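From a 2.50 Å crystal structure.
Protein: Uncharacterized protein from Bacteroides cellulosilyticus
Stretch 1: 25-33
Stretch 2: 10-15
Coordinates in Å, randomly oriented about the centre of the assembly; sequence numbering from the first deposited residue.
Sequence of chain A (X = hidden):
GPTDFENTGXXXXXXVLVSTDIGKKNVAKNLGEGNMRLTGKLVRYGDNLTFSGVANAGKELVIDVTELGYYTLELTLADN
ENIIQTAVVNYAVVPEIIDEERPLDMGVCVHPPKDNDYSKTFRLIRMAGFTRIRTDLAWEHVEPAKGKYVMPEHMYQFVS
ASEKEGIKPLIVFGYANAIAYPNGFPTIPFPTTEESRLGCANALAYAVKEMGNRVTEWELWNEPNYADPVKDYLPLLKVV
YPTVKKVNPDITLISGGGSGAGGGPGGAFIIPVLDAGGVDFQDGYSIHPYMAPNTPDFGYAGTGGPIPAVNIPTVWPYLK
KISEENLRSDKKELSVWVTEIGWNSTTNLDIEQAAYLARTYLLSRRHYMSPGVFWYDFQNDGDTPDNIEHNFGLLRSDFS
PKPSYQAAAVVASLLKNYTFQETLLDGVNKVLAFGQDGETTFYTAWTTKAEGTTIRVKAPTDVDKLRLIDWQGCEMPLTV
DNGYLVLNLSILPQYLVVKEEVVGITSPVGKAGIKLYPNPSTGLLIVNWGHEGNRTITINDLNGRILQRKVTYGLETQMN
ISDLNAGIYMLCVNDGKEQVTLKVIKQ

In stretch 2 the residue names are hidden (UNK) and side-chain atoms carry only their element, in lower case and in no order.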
# COMPACT_ATOMS: atom_id res chain seq x y z
N LYS A 25 -9.38 0.98 25.43
CA LYS A 25 -8.37 0.21 24.71
C LYS A 25 -7.64 -0.75 25.64
O LYS A 25 -6.90 -0.33 26.53
CB LYS A 25 -7.38 1.17 24.03
CG LYS A 25 -8.02 2.21 23.12
CD LYS A 25 -8.91 1.59 22.04
CE LYS A 25 -9.52 2.64 21.14
NZ LYS A 25 -10.50 2.03 20.19
N ASN A 26 -7.87 -2.05 25.43
CA ASN A 26 -7.22 -3.12 26.19
C ASN A 26 -5.82 -3.35 25.60
O ASN A 26 -5.63 -4.21 24.74
CB ASN A 26 -8.08 -4.39 26.14
CG ASN A 26 -7.64 -5.46 27.14
OD1 ASN A 26 -6.71 -5.27 27.91
ND2 ASN A 26 -8.34 -6.59 27.12
N VAL A 27 -4.86 -2.56 26.07
CA VAL A 27 -3.49 -2.55 25.51
C VAL A 27 -2.60 -3.71 25.99
O VAL A 27 -1.79 -4.21 25.21
CB VAL A 27 -2.76 -1.20 25.75
CG1 VAL A 27 -3.59 -0.05 25.20
CG2 VAL A 27 -2.41 -0.99 27.22
N ALA A 28 -2.75 -4.13 27.25
CA ALA A 28 -1.87 -5.15 27.83
C ALA A 28 -2.48 -5.82 29.06
O ALA A 28 -3.55 -5.43 29.53
CB ALA A 28 -0.52 -4.53 28.18
N LYS A 29 -1.78 -6.84 29.58
CA LYS A 29 -2.18 -7.56 30.79
C LYS A 29 -1.01 -7.69 31.76
O LYS A 29 0.14 -7.90 31.35
CB LYS A 29 -2.70 -8.96 30.43
CG LYS A 29 -3.32 -9.73 31.59
CD LYS A 29 -3.99 -11.01 31.12
CE LYS A 29 -4.48 -11.85 32.29
NZ LYS A 29 -5.24 -13.04 31.83
N ASN A 30 -1.30 -7.56 33.05
CA ASN A 30 -0.31 -7.72 34.11
C ASN A 30 -0.17 -9.20 34.45
O ASN A 30 -1.13 -9.81 34.94
CB ASN A 30 -0.74 -6.92 35.35
CG ASN A 30 0.37 -6.76 36.38
OD1 ASN A 30 1.34 -7.52 36.41
ND2 ASN A 30 0.22 -5.77 37.25
N LEU A 31 1.00 -9.78 34.18
CA LEU A 31 1.31 -11.16 34.56
C LEU A 31 2.18 -11.25 35.83
O LEU A 31 2.79 -12.29 36.09
CB LEU A 31 1.99 -11.89 33.40
CG LEU A 31 1.24 -11.98 32.07
CD1 LEU A 31 2.07 -12.78 31.07
CD2 LEU A 31 -0.14 -12.60 32.24
N GLY A 32 2.23 -10.17 36.62
CA GLY A 32 2.98 -10.14 37.88
C GLY A 32 2.25 -10.82 39.03
O GLY A 32 1.23 -11.49 38.83
N GLU A 33 2.79 -10.65 40.23
CA GLU A 33 2.28 -11.30 41.45
C GLU A 33 2.26 -10.33 42.63
O GLU A 33 3.12 -9.45 42.74
CB GLU A 33 3.15 -12.52 41.80
CG GLU A 33 3.22 -13.59 40.71
CD GLU A 33 4.20 -14.70 41.02
OE1 GLU A 33 4.49 -14.95 42.22
OE2 GLU A 33 4.69 -15.34 40.06
N UNK A 10 6.09 -10.61 34.13
CA UNK A 10 6.03 -10.32 32.66
C UNK A 10 4.96 -9.28 32.32
O UNK A 10 4.01 -9.07 33.09
c UNK A 10 7.00 -12.45 31.63
c UNK A 10 9.03 -12.84 30.20
c UNK A 10 7.86 -11.91 30.50
n UNK A 10 9.77 -12.43 28.98
c UNK A 10 5.77 -11.60 31.87
N UNK A 11 5.13 -8.64 31.17
CA UNK A 11 4.16 -7.71 30.60
C UNK A 11 3.66 -8.33 29.29
O UNK A 11 4.43 -8.47 28.34
c UNK A 11 5.30 -5.69 31.62
c UNK A 11 4.80 -6.33 30.32
c UNK A 11 3.82 -5.40 29.62
c UNK A 11 6.30 -4.57 31.43
N UNK A 12 2.38 -8.71 29.25
CA UNK A 12 1.77 -9.31 28.05
C UNK A 12 1.11 -8.23 27.20
O UNK A 12 0.07 -7.68 27.57
c UNK A 12 0.74 -10.37 28.44
n UNK A 12 -0.39 -13.47 27.43
o UNK A 12 -1.87 -11.99 28.24
c UNK A 12 -0.80 -12.24 27.69
c UNK A 12 0.13 -11.12 27.26
N UNK A 13 1.73 -7.93 26.05
CA UNK A 13 1.16 -6.99 25.08
C UNK A 13 0.01 -7.63 24.31
O UNK A 13 0.06 -8.83 23.99
c UNK A 13 2.22 -6.51 24.09
c UNK A 13 4.47 -5.53 23.63
c UNK A 13 2.85 -4.30 25.10
c UNK A 13 3.36 -5.67 24.66
N UNK A 14 -1.01 -6.83 24.00
CA UNK A 14 -2.05 -7.23 23.06
C UNK A 14 -1.35 -7.50 21.73
O UNK A 14 -0.60 -6.64 21.26
o UNK A 14 -4.28 -7.39 21.25
n UNK A 14 -5.45 -5.91 22.45
c UNK A 14 -3.09 -6.11 22.91
c UNK A 14 -4.33 -6.53 22.13
N UNK A 15 -1.55 -8.69 21.13
CA UNK A 15 -0.98 -8.97 19.80
C UNK A 15 -1.40 -7.99 18.72
O UNK A 15 -0.64 -7.74 17.79
c UNK A 15 -1.50 -10.38 19.48
c UNK A 15 -1.75 -11.00 20.80
c UNK A 15 -2.22 -9.89 21.69

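Position 10 carries five side-chain atoms, four carbons in an unbranched row ending in a nitrogen. The end of that chain leads away from stretch 1, while its CB lies 4.0 Å from L31 CD1. L31 N donates to the O of position 10 at 3.3 Å, with an angle of 146° at the hydrogen. The unbranched chain with its terminal nitrogen is that of lysine, K10.

Position 11 has four carbons and no heteroatom, forked at the first, with one arm two carbons long. The residue pairs with N30 as a non-hydrogen-bonded antiparallel bridge, CA to CA 5.7 Å. A fork at CB with unequal arms identifies isoleucine, I11. The nearest approach of the side chain is I11 CG2 to A28 CB, 4.7 Å, and I11 shares its sheet face with N30.

Position 12 shows three carbons in a row, the third bearing one oxygen and one nitrogen. Its backbone forms a reciprocal pair with K29: the N of position 12 donates to K29 O at 3.2 Å (159°), and K29 N to the O of position 12 at 2.9 Å (154°). Its CB packs 3.8 Å from L31 CD1. A carboxamide on the third carbon makes this glutamine, Q12. The side chain of Q12 lies on the same face as that of K29, with OE1 3.7 Å from K29 CD.

Position 13 has four carbons forked at the second. Its CA lies 4.3 Å from A28 CB, and the two residues form a close non-hydrogen-bonded pair, CA to CA 4.5 Å. The fork is the pattern of leucine. L13 points to the face that A28, N30 and I11 occupy.

Position 14 has two carbons, the second carrying one oxygen and one nitrogen. Its backbone N donates to V27 O at 3.0 Å (162°). The short carboxamide is that of asparagine. The CA-to-CB bond of N14 points toward stretch 1, and ND2 donates to N26 O at 2.9 Å (168°).

Position 15 has three carbons closing a ring onto the backbone N. Its CA-to-CB bond points away, and it makes no contact with stretch 1. The ring defines proline, P15.

The contact is thus an antiparallel strand pairing, with strand directions 152° apart and 450 Å² buried in all. Four backbone hydrogen bonds fix the register, and the N14 amide extends the pairing to N26 O. At the other end, G32 N donates to N30 OD1 at 2.8 Å, a bond within stretch 1 that ties the turn back to the strand.

Stretch 2, residues 10-15: KIQLNP
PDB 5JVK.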